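Local coordinates for 70 KDA protein (Xanthomonas sp., PDB 4B2N) that oxidatively cleaves the polyisoprene chains of natural rubber in a processive manner, as a dioxygenase carrying two covalently attached c-type hemes, at residues Trp242-Arg246 against Ser625-Tyr629; Gly247-Ile252 against His282-Lys287; Gln362-His368 against Ala654-Tyr658. All blocks are in the same frame, centred on the assembly; numbering follows the deposited sequence.

Contact 1 (Trp242-Arg246 against Ser625-Tyr629); sequences WSTGR and SRMVY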
loop_
_atom_site.group_PDB
_atom_site.type_symbol
_atom_site.label_atom_id
_atom_site.label_comp_id
_atom_site.label_asym_id
_atom_site.label_seq_id
_atom_site.Cartn_x
_atom_site.Cartn_y
_atom_site.Cartn_z
ATOM N N TRP A 242 -8.839 0.249 -9.999
ATOM C CA TRP A 242 -10.301 0.383 -9.777
ATOM C C TRP A 242 -10.550 -0.027 -8.367
ATOM O O TRP A 242 -9.593 -0.416 -7.664
ATOM C CB TRP A 242 -10.993 -0.534 -10.784
ATOM C CG TRP A 242 -12.485 -0.308 -10.929
ATOM C CD1 TRP A 242 -13.489 -1.028 -10.293
ATOM C CD2 TRP A 242 -13.180 0.663 -11.813
ATOM N NE1 TRP A 242 -14.730 -0.562 -10.688
ATOM C CE2 TRP A 242 -14.612 0.459 -11.598
ATOM C CE3 TRP A 242 -12.766 1.639 -12.714
ATOM C CZ2 TRP A 242 -15.586 1.183 -12.306
ATOM C CZ3 TRP A 242 -13.743 2.388 -13.423
ATOM C CH2 TRP A 242 -15.112 2.163 -13.216
ATOM N N SER A 243 -11.799 0.046 -7.890
ATOM C CA SER A 243 -12.033 -0.488 -6.582
ATOM C C SER A 243 -13.476 -0.935 -6.537
ATOM O O SER A 243 -14.311 -0.507 -7.375
ATOM C CB SER A 243 -11.770 0.573 -5.507
ATOM O OG SER A 243 -12.612 1.692 -5.688
ATOM N N THR A 244 -13.762 -1.745 -5.544
ATOM C CA THR A 244 -15.101 -2.123 -5.287
ATOM C C THR A 244 -15.789 -1.171 -4.356
ATOM O O THR A 244 -17.053 -1.139 -4.312
ATOM C CB THR A 244 -15.245 -3.564 -4.775
ATOM O OG1 THR A 244 -14.583 -3.711 -3.528
ATOM C CG2 THR A 244 -14.625 -4.544 -5.767
ATOM N N GLY A 245 -14.995 -0.335 -3.673
ATOM C CA GLY A 245 -15.546 0.584 -2.686
ATOM C C GLY A 245 -14.474 1.564 -2.280
ATOM O O GLY A 245 -13.688 2.010 -3.146
ATOM N N ARG A 246 -14.379 1.854 -0.991
ATOM C CA ARG A 246 -13.439 2.879 -0.486
ATOM C C ARG A 246 -12.372 2.290 0.408
ATOM O O ARG A 246 -12.689 1.415 1.176
ATOM C CB ARG A 246 -14.235 3.924 0.283
ATOM C CG ARG A 246 -14.876 4.907 -0.667
ATOM C CD ARG A 246 -15.842 5.719 0.156
ATOM N NE ARG A 246 -16.477 6.871 -0.527
ATOM C CZ ARG A 246 -16.156 8.139 -0.250
ATOM N NH1 ARG A 246 -15.075 8.393 0.508
ATOM N NH2 ARG A 246 -16.860 9.180 -0.791
ATOM N N SER A 625 -23.649 2.269 -2.009
ATOM C CA SER A 625 -23.119 0.991 -1.544
ATOM C C SER A 625 -21.595 1.029 -1.329
ATOM O O SER A 625 -21.098 0.438 -0.403
ATOM C CB SER A 625 -23.480 -0.049 -2.585
ATOM O OG SER A 625 -24.911 -0.130 -2.722
ATOM N N ARG A 626 -20.855 1.720 -2.193
ATOM C CA ARG A 626 -19.367 1.853 -2.044
ATOM C C ARG A 626 -18.961 2.531 -0.710
ATOM O O ARG A 626 -17.838 2.355 -0.219
ATOM C CB ARG A 626 -18.764 2.712 -3.185
ATOM C CG ARG A 626 -19.006 2.149 -4.569
ATOM C CD ARG A 626 -18.257 3.059 -5.624
ATOM N NE ARG A 626 -17.973 2.037 -6.519
ATOM C CZ ARG A 626 -16.849 1.476 -6.849
ATOM N NH1 ARG A 626 -15.595 2.005 -6.684
ATOM N NH2 ARG A 626 -17.087 0.392 -7.551
ATOM N N MET A 627 -19.886 3.308 -0.148
ATOM C CA MET A 627 -19.748 3.992 1.156
ATOM C C MET A 627 -20.072 3.154 2.376
ATOM O O MET A 627 -20.233 3.695 3.481
ATOM C CB MET A 627 -20.555 5.298 1.147
ATOM C CG MET A 627 -19.855 6.203 0.164
ATOM S SD MET A 627 -20.427 7.871 0.069
ATOM C CE MET A 627 -19.890 8.509 1.587
ATOM N N VAL A 628 -20.208 1.845 2.182
ATOM C CA VAL A 628 -20.391 0.935 3.310
ATOM C C VAL A 628 -19.440 -0.242 3.095
ATOM O O VAL A 628 -19.297 -0.744 1.975
ATOM C CB VAL A 628 -21.817 0.341 3.433
ATOM C CG1 VAL A 628 -21.881 -0.607 4.584
ATOM C CG2 VAL A 628 -22.830 1.466 3.657
ATOM N N TYR A 629 -18.748 -0.669 4.139
ATOM C CA TYR A 629 -17.879 -1.818 3.930
ATOM C C TYR A 629 -18.720 -3.099 3.947
ATOM O O TYR A 629 -19.412 -3.374 4.933
ATOM C CB TYR A 629 -16.786 -1.951 4.979
ATOM C CG TYR A 629 -15.813 -3.069 4.566
ATOM C CD1 TYR A 629 -14.723 -2.797 3.711
ATOM C CD2 TYR A 629 -16.009 -4.380 4.993
ATOM C CE1 TYR A 629 -13.858 -3.807 3.317
ATOM C CE2 TYR A 629 -15.134 -5.401 4.603
ATOM C CZ TYR A 629 -14.068 -5.108 3.791
ATOM O OH TYR A 629 -13.224 -6.120 3.390
HETATM O O HOH W 1 -16.331 0.270 0.881
#

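Contact 2 (Gly247-Ile252 against His282-Lys287); sequences GSSDAI and HAGMTK. With HEC (heme c), chain C.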
loop_
_atom_site.group_PDB
_atom_site.type_symbol
_atom_site.label_atom_id
_atom_site.label_comp_id
_atom_site.label_asym_id
_atom_site.label_seq_id
_atom_site.Cartn_x
_atom_site.Cartn_y
_atom_site.Cartn_z
ATOM N N GLY A 247 -11.119 2.764 0.284
ATOM C CA GLY A 247 -10.071 2.420 1.283
ATOM C C GLY A 247 -9.300 1.172 0.956
ATOM O O GLY A 247 -8.375 0.740 1.705
ATOM N N SER A 248 -9.661 0.558 -0.162
ATOM C CA SER A 248 -8.841 -0.525 -0.731
ATOM C C SER A 248 -9.027 -0.483 -2.233
ATOM O O SER A 248 -10.014 0.132 -2.725
ATOM C CB SER A 248 -9.218 -1.891 -0.107
ATOM O OG SER A 248 -10.588 -2.178 -0.400
ATOM N N SER A 249 -8.119 -1.110 -2.978
ATOM C CA SER A 249 -8.256 -1.095 -4.442
ATOM C C SER A 249 -7.560 -2.316 -5.051
ATOM O O SER A 249 -6.811 -3.037 -4.351
ATOM C CB SER A 249 -7.608 0.184 -5.016
ATOM O OG SER A 249 -6.177 0.134 -4.964
ATOM N N ASP A 250 -7.664 -2.435 -6.379
ATOM C CA ASP A 250 -6.935 -3.485 -7.104
ATOM C C ASP A 250 -5.527 -3.001 -7.518
ATOM O O ASP A 250 -5.004 -3.432 -8.554
ATOM C CB ASP A 250 -7.732 -3.988 -8.304
ATOM C CG ASP A 250 -7.950 -2.923 -9.327
ATOM O OD1 ASP A 250 -7.345 -1.851 -9.144
ATOM O OD2 ASP A 250 -8.674 -3.129 -10.352
ATOM N N ALA A 251 -4.930 -2.112 -6.710
ATOM C CA ALA A 251 -3.605 -1.546 -7.043
ATOM C C ALA A 251 -2.640 -2.715 -7.377
ATOM O O ALA A 251 -1.931 -2.693 -8.392
ATOM C CB ALA A 251 -3.054 -0.633 -5.890
ATOM N N ILE A 252 -2.545 -3.702 -6.480
ATOM C CA ILE A 252 -1.594 -4.772 -6.680
ATOM C C ILE A 252 -1.822 -5.621 -7.967
ATOM O O ILE A 252 -0.867 -6.232 -8.446
ATOM C CB ILE A 252 -1.530 -5.693 -5.406
ATOM C CG1 ILE A 252 -0.202 -6.447 -5.315
ATOM C CG2 ILE A 252 -2.675 -6.650 -5.392
ATOM C CD1 ILE A 252 0.988 -5.523 -5.283
ATOM N N HIS A 282 -8.071 -13.066 -9.576
ATOM C CA HIS A 282 -8.038 -11.702 -9.038
ATOM C C HIS A 282 -7.580 -11.731 -7.583
ATOM O O HIS A 282 -8.049 -12.572 -6.771
ATOM C CB HIS A 282 -9.425 -11.095 -9.190
ATOM C CG HIS A 282 -9.490 -9.584 -8.958
ATOM N ND1 HIS A 282 -9.252 -9.013 -7.741
ATOM C CD2 HIS A 282 -9.848 -8.522 -9.821
ATOM C CE1 HIS A 282 -9.402 -7.665 -7.825
ATOM N NE2 HIS A 282 -9.780 -7.360 -9.094
ATOM N N ALA A 283 -6.642 -10.847 -7.227
ATOM C CA ALA A 283 -6.111 -10.844 -5.865
ATOM C C ALA A 283 -7.051 -10.188 -4.775
ATOM O O ALA A 283 -6.752 -10.248 -3.582
ATOM C CB ALA A 283 -4.709 -10.244 -5.848
ATOM N N GLY A 284 -8.194 -9.645 -5.192
ATOM C CA GLY A 284 -9.073 -8.910 -4.299
ATOM C C GLY A 284 -8.620 -7.447 -4.162
ATOM O O GLY A 284 -7.662 -7.002 -4.798
ATOM N N MET A 285 -9.245 -6.750 -3.235
ATOM C CA MET A 285 -8.871 -5.407 -2.920
ATOM C C MET A 285 -7.808 -5.498 -1.820
ATOM O O MET A 285 -7.946 -6.250 -0.882
ATOM C CB MET A 285 -10.074 -4.639 -2.419
ATOM C CG MET A 285 -11.238 -4.630 -3.408
ATOM S SD MET A 285 -10.769 -3.699 -4.893
ATOM C CE MET A 285 -10.829 -4.960 -6.113
ATOM N N THR A 286 -6.774 -4.666 -1.929
ATOM C CA THR A 286 -5.966 -4.416 -0.748
ATOM C C THR A 286 -5.882 -2.953 -0.368
ATOM O O THR A 286 -6.068 -2.037 -1.232
ATOM C CB THR A 286 -4.589 -5.080 -0.751
ATOM O OG1 THR A 286 -3.784 -4.527 -1.781
ATOM C CG2 THR A 286 -4.756 -6.647 -0.845
ATOM N N LYS A 287 -5.733 -2.746 0.932
ATOM C CA LYS A 287 -5.474 -1.400 1.477
ATOM C C LYS A 287 -3.973 -1.159 1.507
ATOM O O LYS A 287 -3.215 -2.124 1.718
ATOM C CB LYS A 287 -5.999 -1.374 2.907
ATOM C CG LYS A 287 -6.018 -0.010 3.605
ATOM C CD LYS A 287 -6.438 -0.210 5.081
ATOM C CE LYS A 287 -6.360 1.203 5.712
ATOM N NZ LYS A 287 -6.026 1.060 7.138
HETATM FE FE HEC C . 1.581 1.790 -3.156
HETATM C CHA HEC C . 2.317 -1.160 -1.443
HETATM C CHB HEC C . 4.892 2.884 -2.711
HETATM C CHC HEC C . 1.145 4.426 -5.452
HETATM C CHD HEC C . -1.711 1.097 -3.095
HETATM N NA HEC C . 3.200 1.072 -2.348
HETATM C C1A HEC C . 3.301 -0.092 -1.527
HETATM C C2A HEC C . 4.562 -0.183 -0.806
HETATM C C3A HEC C . 5.338 0.961 -1.154
HETATM C C4A HEC C . 4.469 1.711 -2.069
HETATM C CMA HEC C . 6.702 1.345 -0.616
HETATM C CAA HEC C . 5.048 -1.281 0.173
HETATM C CBA HEC C . 4.377 -0.981 1.515
HETATM C CGA HEC C . 4.609 -2.076 2.539
HETATM O O1A HEC C . 4.480 -3.315 2.246
HETATM O O2A HEC C . 4.845 -1.650 3.673
HETATM N NB HEC C . 2.794 3.224 -3.968
HETATM C C1B HEC C . 4.034 3.591 -3.626
HETATM C C2B HEC C . 4.589 4.722 -4.353
HETATM C C3B HEC C . 3.514 5.156 -5.159
HETATM C C4B HEC C . 2.441 4.232 -4.810
HETATM C CMB HEC C . 5.979 5.181 -4.164
HETATM C CAB HEC C . 3.460 6.250 -6.192
HETATM C CBB HEC C . 4.323 6.062 -7.306
HETATM N NC HEC C . 0.085 2.674 -4.109
HETATM C C1C HEC C . -0.027 3.698 -5.032
HETATM C C2C HEC C . -1.429 4.002 -5.415
HETATM C C3C HEC C . -2.238 2.976 -4.721
HETATM C C4C HEC C . -1.280 2.188 -3.950
HETATM C CMC HEC C . -1.820 5.099 -6.400
HETATM C CAC HEC C . -3.718 2.752 -4.770
HETATM C CBC HEC C . -4.353 2.872 -6.010
HETATM N ND HEC C . 0.518 0.221 -2.412
HETATM C C1D HEC C . -0.808 0.118 -2.491
HETATM C C2D HEC C . -1.332 -1.057 -1.873
HETATM C C3D HEC C . -0.153 -1.715 -1.406
HETATM C C4D HEC C . 0.947 -0.848 -1.812
HETATM C CMD HEC C . -2.726 -1.545 -1.711
HETATM C CAD HEC C . -0.142 -3.069 -0.788
HETATM C CBD HEC C . -0.248 -3.946 -2.096
HETATM C CGD HEC C . -0.378 -5.402 -1.716
HETATM O O1D HEC C . -1.492 -5.981 -1.773
HETATM O O2D HEC C . 0.675 -5.954 -1.251
HETATM O O HOH W 2 -5.415 0.600 -2.423
HETATM O O HOH W 3 -4.296 -3.864 -4.338
HETATM O O HOH W 4 -11.000 -4.472 -9.555
#

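Contact 3 (Gln362-His368 against Ala654-Tyr658); sequences QGAVIYH and ALIEY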
loop_
_atom_site.group_PDB
_atom_site.type_symbol
_atom_site.label_atom_id
_atom_site.label_comp_id
_atom_site.label_asym_id
_atom_site.label_seq_id
_atom_site.Cartn_x
_atom_site.Cartn_y
_atom_site.Cartn_z
ATOM N N GLN A 362 0.456 -3.185 31.798
ATOM C CA GLN A 362 -0.132 -4.529 31.816
ATOM C C GLN A 362 -0.257 -5.058 30.373
ATOM O O GLN A 362 0.069 -6.209 30.082
ATOM C CB GLN A 362 -1.487 -4.506 32.516
ATOM C CG GLN A 362 -1.311 -4.224 34.011
ATOM C CD GLN A 362 -2.594 -4.233 34.805
ATOM O OE1 GLN A 362 -2.566 -4.469 36.026
ATOM N NE2 GLN A 362 -3.716 -3.969 34.156
ATOM N N GLY A 363 -0.715 -4.183 29.471
ATOM C CA GLY A 363 -0.768 -4.528 28.053
ATOM C C GLY A 363 0.607 -4.871 27.469
ATOM O O GLY A 363 0.716 -5.746 26.638
ATOM N N ALA A 364 1.641 -4.174 27.904
ATOM C CA ALA A 364 2.959 -4.407 27.395
ATOM C C ALA A 364 3.370 -5.794 27.731
ATOM O O ALA A 364 3.958 -6.496 26.925
ATOM C CB ALA A 364 3.928 -3.414 27.954
ATOM N N VAL A 365 3.032 -6.208 28.951
ATOM C CA VAL A 365 3.374 -7.535 29.395
ATOM C C VAL A 365 2.613 -8.586 28.610
ATOM O O VAL A 365 3.200 -9.607 28.239
ATOM C CB VAL A 365 3.140 -7.718 30.932
ATOM C CG1 VAL A 365 3.494 -9.150 31.356
ATOM C CG2 VAL A 365 4.077 -6.787 31.675
ATOM N N ILE A 366 1.306 -8.365 28.421
ATOM C CA ILE A 366 0.480 -9.319 27.759
ATOM C C ILE A 366 1.031 -9.422 26.348
ATOM O O ILE A 366 1.250 -10.519 25.830
ATOM C CB ILE A 366 -0.977 -8.844 27.736
ATOM C CG1 ILE A 366 -1.616 -8.943 29.161
ATOM C CG2 ILE A 366 -1.795 -9.749 26.804
ATOM C CD1 ILE A 366 -2.738 -7.916 29.337
ATOM N N TYR A 367 1.269 -8.258 25.734
ATOM C CA TYR A 367 1.766 -8.199 24.329
ATOM C C TYR A 367 2.958 -9.177 24.139
ATOM O O TYR A 367 2.969 -10.016 23.217
ATOM C CB TYR A 367 2.132 -6.742 23.949
ATOM C CG TYR A 367 2.698 -6.698 22.514
ATOM C CD1 TYR A 367 3.998 -7.027 22.269
ATOM C CD2 TYR A 367 1.898 -6.367 21.435
ATOM C CE1 TYR A 367 4.507 -7.066 20.974
ATOM C CE2 TYR A 367 2.397 -6.403 20.157
ATOM C CZ TYR A 367 3.675 -6.747 19.932
ATOM O OH TYR A 367 4.138 -6.785 18.647
ATOM N N HIS A 368 3.945 -9.078 25.025
ATOM C CA HIS A 368 5.204 -9.812 24.878
ATOM C C HIS A 368 5.195 -11.202 25.517
ATOM O O HIS A 368 6.023 -12.071 25.178
ATOM C CB HIS A 368 6.299 -8.972 25.503
ATOM C CG HIS A 368 6.603 -7.720 24.746
ATOM N ND1 HIS A 368 5.941 -6.533 24.971
ATOM C CD2 HIS A 368 7.495 -7.501 23.699
ATOM C CE1 HIS A 368 6.446 -5.602 24.121
ATOM N NE2 HIS A 368 7.403 -6.191 23.365
ATOM N N ALA A 654 -6.218 -3.915 28.069
ATOM C CA ALA A 654 -4.815 -3.617 28.421
ATOM C C ALA A 654 -3.987 -3.545 27.161
ATOM O O ALA A 654 -3.138 -2.630 27.003
ATOM C CB ALA A 654 -4.226 -4.659 29.373
ATOM N N LEU A 655 -4.245 -4.487 26.258
ATOM C CA LEU A 655 -3.504 -4.527 24.996
ATOM C C LEU A 655 -3.840 -3.292 24.180
ATOM O O LEU A 655 -2.933 -2.717 23.557
ATOM C CB LEU A 655 -3.888 -5.766 24.215
ATOM C CG LEU A 655 -3.202 -7.107 24.549
ATOM C CD1 LEU A 655 -4.020 -8.182 23.841
ATOM C CD2 LEU A 655 -1.729 -7.134 24.096
ATOM N N ILE A 656 -5.098 -2.844 24.195
ATOM C CA ILE A 656 -5.417 -1.586 23.478
ATOM C C ILE A 656 -4.707 -0.371 24.035
ATOM O O ILE A 656 -4.161 0.469 23.286
ATOM C CB ILE A 656 -6.936 -1.361 23.368
ATOM C CG1 ILE A 656 -7.501 -2.285 22.285
ATOM C CG2 ILE A 656 -7.278 0.083 23.030
ATOM C CD1 ILE A 656 -8.980 -2.602 22.567
ATOM N N GLU A 657 -4.703 -0.248 25.358
ATOM C CA GLU A 657 -3.982 0.822 25.984
ATOM C C GLU A 657 -2.504 0.769 25.611
ATOM O O GLU A 657 -1.871 1.808 25.369
ATOM C CB GLU A 657 -4.117 0.698 27.502
ATOM C CG GLU A 657 -3.959 2.066 28.111
ATOM C CD GLU A 657 -5.119 3.001 27.822
ATOM O OE1 GLU A 657 -6.149 2.581 27.231
ATOM O OE2 GLU A 657 -4.970 4.200 28.128
ATOM N N TYR A 658 -1.926 -0.435 25.604
ATOM C CA TYR A 658 -0.532 -0.547 25.211
ATOM C C TYR A 658 -0.302 -0.074 23.747
ATOM O O TYR A 658 0.676 0.642 23.443
ATOM C CB TYR A 658 -0.066 -1.986 25.399
ATOM C CG TYR A 658 1.351 -2.193 24.914
ATOM C CD1 TYR A 658 2.389 -1.387 25.401
ATOM C CD2 TYR A 658 1.657 -3.191 23.994
ATOM C CE1 TYR A 658 3.681 -1.562 24.965
ATOM C CE2 TYR A 658 2.968 -3.380 23.541
ATOM C CZ TYR A 658 3.959 -2.556 24.058
ATOM O OH TYR A 658 5.238 -2.707 23.697
#

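Contact 1 (Trp242-Arg246 against Ser625-Tyr629)
A buried arginine can join distant parts of a chain if its charge is paired, and Arg626, the last residue of helix 620-626, is a clear example. Its CA-to-CB bond points toward the loop 242-246, and its guanidinium grips a single backbone acceptor with two nitrogens: NH1 and NH2 of Arg626 each donate to O of Ser243 at 2.9 Å. The loop then bends over one face of the same group, bringing O of Thr244 to 3.6 Å from NH2 of Arg626. The same guanidinium forms salt bridges with Asp217 (NH1) and Asp594 (NH2). The backbone of Arg626 takes part as well: water 1 accepts from N of Arg246 (3.1 Å) and donates to O of Arg626 (2.8 Å).

Arg246 and Met627 form the second half of the contact. CG of Met627 lies 3.5 Å from NE of Arg246, and its CE sits over one face of that guanidinium. The charged end of Arg246 is held elsewhere, by the carbonyls of Ala215 and Lys139 and a cation-pi contact with Tyr553.

Toward the facing segment, Arg626 works by directed hydrogen bonds, whereas the side chain of Arg246 meets Met627 by packing. Because the acceptor is a main-chain carbonyl, the bonds tie the backbone of the loop between helices 218-226 and 253-261 to the end of helix 620-626, with the Ser243 side chain about 8 Å from a heme c.

Contact 2 (Gly247-Ile252 against His282-Lys287)
Two loops without regular strand structure can still borrow the pairing of a sheet. Here a single antiparallel bridge does so: Ser249 and Thr286 form a hydrogen-bonded pair, with N of Ser249 donating to O of Thr286 at 2.8 Å and N of Thr286 to O of Ser249 at 2.9 Å.

Side-chain hydrogen bonds shape each loop locally. OG of Ser249 accepts from N of Ala251 at 3.1 Å, an ST turn, and ND1 of His282 accepts from N of Gly284 at 2.8 Å.

Ordered water extends the bridge. Water 3 donates to O of Ser249 (2.6 Å) and OG1 of Thr286 (2.7 Å) and accepts from N of Ile252 (2.8 Å); water 2 donates to O of Thr286 at 3.0 Å and lies 2.7 Å from OG of Ser249.

Apolar contact is modest, with CG2 of Ile252 4.2 Å from CB of Ala283 and CB of Asp250 3.9 Å from CE of Met285.

The heme c lies alongside the bridge. OG1 of Thr286 donates to propionate oxygen O1D of the heme at 2.7 Å, and CB of Ala251 comes within 3.6 Å of its CHD. Arg432 also hydrogen-bonds to the heme. Since the Thr286 hydroxyl serves both water 3 and the cofactor, one short polar network joins the two loops and reaches the heme propionate.

Contact 3 (Gln362-His368 against Ala654-Tyr658)
This is a close, nearly perpendicular helix crossing, in which helix 357-369 meets the C-terminal helix 649-660 beside the second heme. The segment axes approach to 7.3 Å at a signed angle of -101°. Gly363 makes this possible: a CB there would clash with O of Ala654, whereas its CA forms a CA-H...O contact with that oxygen at 3.2 Å. Tyr658 is the knob, set in a hole formed by Gly363, Ala364, Tyr367 and His368. CA of Ala364 lies 3.6 Å from the centroid of the Tyr658 ring, almost on its normal, a CH-pi contact. On the other flank, CD1 of Ile366 meets CB of Ala654 at 3.6 Å, and CG2 of Ile366 reaches CG of Leu655 at 3.7 Å. The arrangement resembles the N- and C-terminal helix crossing of class I cytochromes c, consistent with a cytochrome c-like domain around the second heme. Around it, Tyr367 packs on helix 391-394, which carries an axial ligand, His394, while Leu655 touches the heme and, with Ile656, packs on helix 524-528.

Contacts 1 and 2 are immediate neighbours, their centres 11 Å apart, because 242-246 runs directly into 247-252 within the loop between helices 218-226 and 253-261. They touch: N of Trp242 lies 2.7 Å from OD1 of Asp250, a probable hydrogen bond. Along the chain, contact 2 is nested inside the long loop closed by contact 1. Contact 3 stands apart, its centre about 34 Å from that of contact 1 and about 31 Å from that of contact 2; its segments alternate with those of contact 1 and follow contact 2. Sequence-distant pieces therefore build two separate heme surroundings, contact 2 lining one and contact 3 bordering the other.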